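Local coordinates for protein putative thiosugar synthase (Amycolatopsis orientalis, PDB 4N6F) that is a putative thiosugar synthase of the ThiG family, probably moving sulphur from a carrier-protein thiocarboxylate onto a sugar phosphate during 2-thiosugar biosynthesis, at residues A[147-150]-A[151-155]; A[179-182]-A[183-187]; A[205-208]-A[209-213]; A[241-245]-A[246-250]. All coordinates share one frame; numbering follows the deposited sequence.

Contact 1 (A[147-150]-A[151-155])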
loop_
_atom_site.group_PDB
_atom_site.type_symbol
_atom_site.label_atom_id
_atom_site.label_comp_id
_atom_site.label_asym_id
_atom_site.label_seq_id
_atom_site.Cartn_x
_atom_site.Cartn_y
_atom_site.Cartn_z
ATOM N N LEU A 147 22.613 4.593 -12.416
ATOM C CA LEU A 147 23.492 4.773 -11.281
ATOM C C LEU A 147 24.536 5.854 -11.520
ATOM O O LEU A 147 24.740 6.726 -10.668
ATOM C CB LEU A 147 24.143 3.418 -10.977
ATOM C CG LEU A 147 24.910 3.153 -9.681
ATOM C CD1 LEU A 147 26.379 3.417 -9.928
ATOM C CD2 LEU A 147 24.396 3.933 -8.479
ATOM N N ALA A 148 25.177 5.828 -12.686
ATOM C CA ALA A 148 26.184 6.837 -13.003
ATOM C C ALA A 148 25.570 8.241 -13.030
ATOM O O ALA A 148 26.147 9.193 -12.512
ATOM C CB ALA A 148 26.869 6.522 -14.329
ATOM N N THR A 149 24.396 8.362 -13.635
ATOM C CA THR A 149 23.674 9.630 -13.653
ATOM C C THR A 149 23.367 10.093 -12.224
ATOM O O THR A 149 23.607 11.250 -11.868
ATOM C CB THR A 149 22.351 9.506 -14.441
ATOM O OG1 THR A 149 22.618 8.985 -15.752
ATOM C CG2 THR A 149 21.653 10.864 -14.564
ATOM N N ALA A 150 22.846 9.179 -11.411
ATOM C CA ALA A 150 22.457 9.509 -10.049
ATOM C C ALA A 150 23.663 9.991 -9.242
ATOM O O ALA A 150 23.580 10.981 -8.503
ATOM C CB ALA A 150 21.805 8.307 -9.384
ATOM N N ARG A 151 24.790 9.304 -9.402
ATOM C CA ARG A 151 26.021 9.689 -8.723
ATOM C C ARG A 151 26.564 11.049 -9.156
ATOM O O ARG A 151 27.054 11.822 -8.326
ATOM C CB ARG A 151 27.094 8.613 -8.910
ATOM C CG ARG A 151 26.775 7.321 -8.186
ATOM C CD ARG A 151 27.907 6.315 -8.342
ATOM N NE ARG A 151 27.728 5.155 -7.470
ATOM C CZ ARG A 151 28.363 3.993 -7.616
ATOM N NH1 ARG A 151 29.217 3.803 -8.620
ATOM N NH2 ARG A 151 28.121 2.999 -6.775
ATOM N N ALA A 152 26.511 11.341 -10.447
ATOM C CA ALA A 152 26.931 12.654 -10.919
ATOM C C ALA A 152 26.024 13.730 -10.312
ATOM O O ALA A 152 26.485 14.815 -9.954
ATOM C CB ALA A 152 26.883 12.706 -12.440
ATOM N N LEU A 153 24.731 13.427 -10.187
ATOM C CA LEU A 153 23.784 14.399 -9.629
ATOM C C LEU A 153 23.986 14.613 -8.137
ATOM O O LEU A 153 23.889 15.740 -7.650
ATOM C CB LEU A 153 22.332 14.027 -9.966
ATOM C CG LEU A 153 22.012 14.223 -11.451
ATOM C CD1 LEU A 153 20.652 13.643 -11.790
ATOM C CD2 LEU A 153 22.098 15.684 -11.885
ATOM N N GLU A 154 24.308 13.548 -7.411
ATOM C CA GLU A 154 24.661 13.700 -6.004
ATOM C C GLU A 154 25.946 14.512 -5.859
ATOM O O GLU A 154 26.029 15.401 -5.028
ATOM C CB GLU A 154 24.800 12.346 -5.299
ATOM C CG GLU A 154 25.328 12.482 -3.870
ATOM C CD GLU A 154 25.239 11.207 -3.039
ATOM O OE1 GLU A 154 24.990 10.110 -3.592
ATOM O OE2 GLU A 154 25.419 11.307 -1.807
ATOM N N GLU A 155 26.949 14.213 -6.669
ATOM C CA GLU A 155 28.207 14.956 -6.601
ATOM C C GLU A 155 28.015 16.443 -6.885
ATOM O O GLU A 155 28.610 17.288 -6.209
ATOM C CB GLU A 155 29.236 14.369 -7.571
ATOM C CG GLU A 155 30.626 14.973 -7.423
ATOM C CD GLU A 155 31.645 14.342 -8.352
ATOM O OE1 GLU A 155 31.471 14.435 -9.586
ATOM O OE2 GLU A 155 32.622 13.754 -7.843
#

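Contact 2 (A[179-182]-A[183-187])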
loop_
_atom_site.group_PDB
_atom_site.type_symbol
_atom_site.label_atom_id
_atom_site.label_comp_id
_atom_site.label_asym_id
_atom_site.label_seq_id
_atom_site.Cartn_x
_atom_site.Cartn_y
_atom_site.Cartn_z
ATOM N N ALA A 179 16.128 -2.183 -9.614
ATOM C CA ALA A 179 17.023 -1.106 -10.051
ATOM C C ALA A 179 16.887 0.172 -9.204
ATOM O O ALA A 179 17.880 0.836 -8.900
ATOM C CB ALA A 179 16.799 -0.786 -11.517
ATOM N N ILE A 180 15.657 0.510 -8.829
ATOM C CA ILE A 180 15.404 1.687 -7.997
ATOM C C ILE A 180 15.879 1.439 -6.563
ATOM O O ILE A 180 16.471 2.324 -5.953
ATOM C CB ILE A 180 13.914 2.090 -8.047
ATOM C CG1 ILE A 180 13.589 2.597 -9.458
ATOM C CG2 ILE A 180 13.589 3.133 -6.985
ATOM C CD1 ILE A 180 12.123 2.850 -9.715
ATOM N N ARG A 181 15.632 0.242 -6.034
ATOM C CA ARG A 181 16.123 -0.128 -4.699
ATOM C C ARG A 181 17.649 -0.018 -4.611
ATOM O O ARG A 181 18.176 0.586 -3.684
ATOM C CB ARG A 181 15.697 -1.548 -4.329
ATOM C CG ARG A 181 16.009 -1.951 -2.889
ATOM C CD ARG A 181 15.775 -3.446 -2.659
ATOM N NE ARG A 181 14.406 -3.865 -3.002
ATOM C CZ ARG A 181 14.064 -4.724 -3.972
ATOM N NH1 ARG A 181 12.780 -5.001 -4.174
ATOM N NH2 ARG A 181 14.980 -5.324 -4.734
ATOM N N GLU A 182 18.340 -0.604 -5.585
ATOM C CA GLU A 182 19.796 -0.512 -5.673
ATOM C C GLU A 182 20.275 0.929 -5.741
ATOM O O GLU A 182 21.262 1.297 -5.105
ATOM C CB GLU A 182 20.324 -1.262 -6.902
ATOM C CG GLU A 182 21.806 -1.006 -7.175
ATOM C CD GLU A 182 22.337 -1.775 -8.370
ATOM O OE1 GLU A 182 22.815 -2.916 -8.188
ATOM O OE2 GLU A 182 22.288 -1.221 -9.489
ATOM N N LEU A 183 19.586 1.733 -6.541
ATOM C CA LEU A 183 19.953 3.135 -6.702
ATOM C C LEU A 183 19.810 3.869 -5.370
ATOM O O LEU A 183 20.697 4.630 -4.973
ATOM C CB LEU A 183 19.099 3.773 -7.795
ATOM C CG LEU A 183 19.352 5.237 -8.141
ATOM C CD1 LEU A 183 18.829 5.561 -9.534
ATOM C CD2 LEU A 183 18.710 6.165 -7.123
ATOM N N ILE A 184 18.707 3.621 -4.665
ATOM C CA ILE A 184 18.488 4.229 -3.352
ATOM C C ILE A 184 19.570 3.822 -2.339
ATOM O O ILE A 184 20.048 4.657 -1.556
ATOM C CB ILE A 184 17.083 3.903 -2.808
ATOM C CG1 ILE A 184 16.033 4.622 -3.646
ATOM C CG2 ILE A 184 16.939 4.352 -1.354
ATOM C CD1 ILE A 184 14.619 4.122 -3.434
ATOM N N GLU A 185 19.964 2.550 -2.361
ATOM C CA GLU A 185 21.063 2.070 -1.497
ATOM C C GLU A 185 22.375 2.799 -1.763
ATOM O O GLU A 185 23.124 3.068 -0.839
ATOM C CB GLU A 185 21.306 0.567 -1.682
ATOM C CG GLU A 185 20.169 -0.316 -1.185
ATOM C CD GLU A 185 20.385 -1.801 -1.484
ATOM O OE1 GLU A 185 21.446 -2.168 -2.034
ATOM O OE2 GLU A 185 19.486 -2.603 -1.170
ATOM N N GLN A 186 22.648 3.114 -3.020
ATOM C CA GLN A 186 23.944 3.686 -3.418
ATOM C C GLN A 186 24.029 5.203 -3.307
ATOM O O GLN A 186 25.123 5.770 -3.292
ATOM C CB GLN A 186 24.268 3.272 -4.862
ATOM C CG GLN A 186 24.648 1.807 -5.003
ATOM C CD GLN A 186 25.846 1.423 -4.151
ATOM O OE1 GLN A 186 25.829 0.399 -3.483
ATOM N NE2 GLN A 186 26.884 2.249 -4.159
ATOM N N ILE A 187 22.878 5.860 -3.230
ATOM C CA ILE A 187 22.796 7.319 -3.325
ATOM C C ILE A 187 22.508 7.914 -1.950
ATOM O O ILE A 187 21.721 7.384 -1.198
ATOM C CB ILE A 187 21.715 7.707 -4.366
ATOM C CG1 ILE A 187 22.127 7.208 -5.758
ATOM C CG2 ILE A 187 21.471 9.201 -4.411
ATOM C CD1 ILE A 187 23.479 7.687 -6.247
#

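Contact 3 (A[205-208]-A[209-213])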
loop_
_atom_site.group_PDB
_atom_site.type_symbol
_atom_site.label_atom_id
_atom_site.label_comp_id
_atom_site.label_asym_id
_atom_site.label_seq_id
_atom_site.Cartn_x
_atom_site.Cartn_y
_atom_site.Cartn_z
ATOM N N GLU A 205 4.407 0.572 -2.453
ATOM C CA GLU A 205 5.558 -0.123 -3.011
ATOM C C GLU A 205 6.804 0.778 -3.068
ATOM O O GLU A 205 7.884 0.363 -2.665
ATOM C CB GLU A 205 5.244 -0.679 -4.405
ATOM C CG GLU A 205 6.366 -1.543 -4.972
ATOM C CD GLU A 205 6.055 -2.119 -6.337
ATOM O OE1 GLU A 205 6.932 -2.825 -6.885
ATOM O OE2 GLU A 205 4.950 -1.869 -6.874
ATOM N N ALA A 206 6.652 2.003 -3.560
ATOM C CA ALA A 206 7.781 2.926 -3.645
ATOM C C ALA A 206 8.448 3.110 -2.291
ATOM O O ALA A 206 9.664 3.063 -2.197
ATOM C CB ALA A 206 7.343 4.273 -4.177
ATOM N N MET A 207 7.651 3.297 -1.249
ATOM C CA MET A 207 8.189 3.521 0.086
ATOM C C MET A 207 8.908 2.288 0.623
ATOM O O MET A 207 9.917 2.413 1.337
ATOM C CB MET A 207 7.083 3.936 1.052
ATOM C CG MET A 207 6.302 5.164 0.614
ATOM S SD MET A 207 7.318 6.614 0.303
ATOM C CE MET A 207 7.738 7.077 1.970
ATOM N N GLU A 208 8.416 1.103 0.261
ATOM C CA GLU A 208 9.055 -0.146 0.684
ATOM C C GLU A 208 10.378 -0.405 -0.030
ATOM O O GLU A 208 11.150 -1.239 0.406
ATOM C CB GLU A 208 8.104 -1.335 0.538
ATOM C CG GLU A 208 6.949 -1.241 1.519
ATOM C CD GLU A 208 6.077 -2.481 1.585
ATOM O OE1 GLU A 208 6.317 -3.461 0.843
ATOM O OE2 GLU A 208 5.140 -2.471 2.399
ATOM N N LEU A 209 10.641 0.321 -1.114
ATOM C CA LEU A 209 11.959 0.303 -1.757
ATOM C C LEU A 209 12.947 1.276 -1.082
ATOM O O LEU A 209 14.114 1.297 -1.436
ATOM C CB LEU A 209 11.840 0.678 -3.238
ATOM C CG LEU A 209 10.963 -0.207 -4.124
ATOM C CD1 LEU A 209 10.980 0.347 -5.533
ATOM C CD2 LEU A 209 11.423 -1.654 -4.107
ATOM N N GLY A 210 12.470 2.070 -0.130
ATOM C CA GLY A 210 13.284 3.120 0.499
ATOM C C GLY A 210 13.078 4.532 -0.060
ATOM O O GLY A 210 13.787 5.453 0.318
ATOM N N ALA A 211 12.129 4.719 -0.966
ATOM C CA ALA A 211 11.832 6.076 -1.454
ATOM C C ALA A 211 11.415 6.953 -0.269
ATOM O O ALA A 211 10.793 6.470 0.680
ATOM C CB ALA A 211 10.744 6.062 -2.509
ATOM N N SER A 212 11.801 8.223 -0.313
ATOM C CA SER A 212 11.409 9.180 0.724
ATOM C C SER A 212 10.038 9.755 0.417
ATOM O O SER A 212 9.355 10.256 1.317
ATOM C CB SER A 212 12.422 10.323 0.814
ATOM O OG SER A 212 13.675 9.838 1.243
ATOM N N ALA A 213 9.650 9.713 -0.858
ATOM C CA ALA A 213 8.364 10.246 -1.282
ATOM C C ALA A 213 8.017 9.772 -2.687
ATOM O O ALA A 213 8.837 9.143 -3.388
ATOM C CB ALA A 213 8.385 11.774 -1.236
HETATM O O HOH W 1 10.663 4.671 2.873
#

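Contact 4 (A[241-245]-A[246-250])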
loop_
_atom_site.group_PDB
_atom_site.type_symbol
_atom_site.label_atom_id
_atom_site.label_comp_id
_atom_site.label_asym_id
_atom_site.label_seq_id
_atom_site.Cartn_x
_atom_site.Cartn_y
_atom_site.Cartn_z
ATOM N N LEU A 241 5.882 3.666 4.530
ATOM C CA LEU A 241 6.996 4.143 5.332
ATOM C C LEU A 241 7.118 3.285 6.588
ATOM O O LEU A 241 8.182 2.726 6.860
ATOM C CB LEU A 241 6.794 5.614 5.691
ATOM C CG LEU A 241 7.868 6.269 6.562
ATOM C CD1 LEU A 241 9.160 6.435 5.777
ATOM C CD2 LEU A 241 7.385 7.610 7.098
ATOM N N LEU A 242 6.017 3.152 7.329
ATOM C CA LEU A 242 6.028 2.367 8.557
ATOM C C LEU A 242 6.433 0.931 8.314
ATOM O O LEU A 242 7.157 0.350 9.123
ATOM C CB LEU A 242 4.671 2.408 9.255
ATOM C CG LEU A 242 4.296 3.773 9.826
ATOM C CD1 LEU A 242 2.916 3.708 10.465
ATOM C CD2 LEU A 242 5.344 4.232 10.831
ATOM N N SER A 243 5.978 0.379 7.192
ATOM C CA SER A 243 6.305 -0.978 6.797
ATOM C C SER A 243 7.795 -1.090 6.472
ATOM O O SER A 243 8.461 -2.029 6.907
ATOM C CB SER A 243 5.435 -1.392 5.595
ATOM O OG SER A 243 5.867 -2.594 4.998
ATOM N N TYR A 244 8.321 -0.148 5.701
ATOM C CA TYR A 244 9.763 -0.122 5.437
ATOM C C TYR A 244 10.535 -0.057 6.762
ATOM O O TYR A 244 11.432 -0.841 6.993
ATOM C CB TYR A 244 10.134 1.069 4.561
ATOM C CG TYR A 244 11.605 1.163 4.212
ATOM C CD1 TYR A 244 12.177 0.287 3.304
ATOM C CD2 TYR A 244 12.410 2.140 4.769
ATOM C CE1 TYR A 244 13.510 0.375 2.960
ATOM C CE2 TYR A 244 13.758 2.241 4.432
ATOM C CZ TYR A 244 14.297 1.363 3.522
ATOM O OH TYR A 244 15.631 1.450 3.175
ATOM N N GLU A 245 10.147 0.864 7.631
ATOM C CA GLU A 245 10.830 1.049 8.914
ATOM C C GLU A 245 10.684 -0.145 9.867
ATOM O O GLU A 245 11.499 -0.309 10.771
ATOM C CB GLU A 245 10.357 2.339 9.587
ATOM C CG GLU A 245 10.772 3.589 8.826
ATOM C CD GLU A 245 10.488 4.871 9.594
ATOM O OE1 GLU A 245 9.404 4.979 10.215
ATOM O OE2 GLU A 245 11.351 5.778 9.574
ATOM N N SER A 246 9.663 -0.980 9.656
ATOM C CA SER A 246 9.430 -2.150 10.511
ATOM C C SER A 246 10.355 -3.300 10.151
ATOM O O SER A 246 10.380 -4.306 10.862
ATOM C CB SER A 246 7.972 -2.631 10.406
ATOM O OG SER A 246 7.791 -3.522 9.306
ATOM N N GLY A 247 11.112 -3.140 9.082
ATOM C CA GLY A 247 11.919 -4.190 8.521
ATOM C C GLY A 247 11.246 -5.440 8.013
ATOM O O GLY A 247 11.286 -6.420 8.667
ATOM N N PRO A 248 10.577 -5.394 6.877
ATOM C CA PRO A 248 9.752 -6.527 6.431
ATOM C C PRO A 248 10.556 -7.803 6.250
ATOM O O PRO A 248 11.745 -7.738 5.943
ATOM C CB PRO A 248 9.206 -6.072 5.066
ATOM C CG PRO A 248 9.427 -4.604 5.000
ATOM C CD PRO A 248 10.614 -4.315 5.873
ATOM N N MET A 249 9.911 -8.954 6.429
ATOM C CA MET A 249 10.541 -10.230 6.103
ATOM C C MET A 249 11.100 -10.173 4.678
ATOM O O MET A 249 10.514 -9.518 3.805
ATOM C CB MET A 249 9.541 -11.399 6.229
ATOM C CG MET A 249 8.368 -11.367 5.248
ATOM S SD MET A 249 7.184 -12.721 5.490
ATOM C CE MET A 249 8.157 -14.112 4.919
ATOM N N PRO A 250 12.242 -10.835 4.441
ATOM C CA PRO A 250 12.725 -10.971 3.068
ATOM C C PRO A 250 11.874 -11.952 2.263
ATOM O O PRO A 250 11.285 -12.882 2.822
ATOM C CB PRO A 250 14.158 -11.493 3.238
ATOM C CG PRO A 250 14.192 -12.128 4.586
ATOM C CD PRO A 250 13.164 -11.430 5.429
#

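Contact 1 (A[147-150]-A[151-155])
L147 lies across the guanidinium of R151, one turn further along helix 147-156. The backbone joins the same two residues: R151 N donates to L147 O at 2.9 Å. From CG, set beside its own backbone N, the R151 chain runs out extended to NE, with CG passing 3.3 Å from L147 O. L147 CD1 then sits over the centre of one face of the guanidinium, 3.1 Å from R151 CZ, a spacing so short that its exact value is doubtful. In L147, chi1 (-167°) swings CG away from the backbone N and the turn about chi2 brings the methyls to the arginine, CD2 coming 3.7 Å from R151 NE. Were L147 an alanine, that guanidinium face would probably lose its apolar cover and the arginine gain room to swing. At A152 the amide bonds to A148 O at 3.0 Å, and CB lies against the carbonyl oxygens of A148 and T149. L153 runs alongside T149, pointing the same way, with its CD1 4.1 Å from T149 CG2; both also touch I143 of strand 138-143. The hydroxyl of T149 turns elsewhere, to D146 and N122. E154 N donates to A150 O at 2.9 Å, while E154 OE1 accepts from G188 N. These regular i to i+4 bonds, with an apolar inner side and charged outer residues, mark an amphipathic helix of a beta-alpha-beta unit, here between strands 138-143 and 161-164 of the TIM barrel.

Contact 2 (A[179-182]-A[183-187])
I180 and I184, a turn apart on helix 177-186, meet through methyls: I180 CG2 is 3.8 Å from I184 CD1. CG1 of I184 stands beside its own backbone N (chi1 -69°), which lays it 3.3 Å from I180 O and carries CD1 back over the preceding turn. That same carbonyl receives I184 N at 2.9 Å. On the outer side R181 and E185 run side by side, yet the E185 carboxylate meets the aliphatic part of the arginine, not its guanidinium, with E185 OE2 3.9 Å from R181 CG. R181 NE stays 5.5 Å from E185 OE2, because the arginine bends away at chi3, and any attraction is probably diffuse. This is the helix of the beta-alpha-beta crossover from strand 161-164 to strand 191-194 in the TIM barrel. L183 and I184 both rest on V191 of the second strand, and I180 reaches I174 and L209. The helical bonding slackens toward the C-terminus: Q186 N reaches E182 O at 3.1 Å with an N-H...O angle of 139°, and I187 N makes a weak bond to L183 O. I187 leaves the helical path, its side chain packing on A150 and E154 of helix 147-156. I184 and I187 belong to a calcium site seen in this protein, though no metal is bound there in this chain.

Contact 3 (A[205-208]-A[209-213])
Backbone bonds between A206-M207 and G210-A211 close helix 200-208 in a Schellman motif. A211 N returns to A206 O at 3.2 Å, and inside that loop G210 N bonds to M207 O at 3.0 Å. A206 O is gripped twice: L209 N arrives at 3.1 Å from the face opposite A211 N, standing well above the carbonyl plane rather than on a lone pair. G210 makes the reversal with phi 98°, where a CB would jam against the carbonyl oxygen of L209. A water then donates to both M207 O and A211 O, each at 2.8 Å, tying the last turn to the departing chain.

The side chains fill in around this frame. A211 CB points back at the helix and lies 3.2 Å from A206 O, with the A206 methyl beside it. M207 bends at chi2 and chi3 (-56° and -73°), which folds its thioether under the exiting chain and sets CE 3.4 Å from A211 O. L209 CG drops to 3.5 Å from E205 O. The carboxylate of E208 turns out to the dimer interface, taking S199 OG and R201 N of the second subunit. Around the turn, L209 packs on P177, I180 and R181 of helix 177-186, A206 and A211 rest on V193 of strand 191-194, and A213 begins strand 213-216, hydrogen-bonded through its backbone to V193.

Contact 4 (A[241-245]-A[246-250])
S246 folds back on S243 where helix 226-245, the last helix of the TIM barrel chain, gives way to the C-terminal tail. The tight part centres on one carbonyl. S243 O receives S246 OG at 2.9 Å, and S246 N adds a weak bond at 3.2 Å. The hydroxyl reaches it because S246 OG occupies the crowded position between the backbone N and the carbonyl carbon (chi1 86°). P248 closes over the same oxygen, its CD 3.3 Å from S243 O. M229 of the second subunit packs on S243, S246 and P248, so this side lies in the dimer interface, where the backbones of S246 and G247 also hydrogen-bond to that subunit; S243 OG itself is held by E208 of the same chain, with a weak second bond to A200 N of the second subunit. With an alanine here instead of S246, S243 O would probably keep just the weak amide bond, the side chain's hold on the preceding turn being lost. The tail is looser toward Y244 and E245, both exposed, with few side-chain contacts to it. G247, at positive phi, turns the chain out of the helix, and its N bonds to Y244 O at 3.1 Å, coming in 54° out of the carbonyl plane.

Contacts 1 and 2 are ordinary turns inside adjacent outer helices of the barrel, each with a buried flank and a charged, exposed one; they meet where I187 packs against A150. Contacts 3 and 4 are helix ends instead, relying on carbonyls shared by several donors and on glycines at positive phi. Contact 3 lies nearest the chain centre, about 13 Å between centres, and has no exposed residue among those that touch, whereas contact 4 sits about 23 Å out. I184 of contact 2 packs against residues 209-211. E208 and S243 join contacts 3 and 4 by a probable hydrogen bond, and these two alone reach the second subunit.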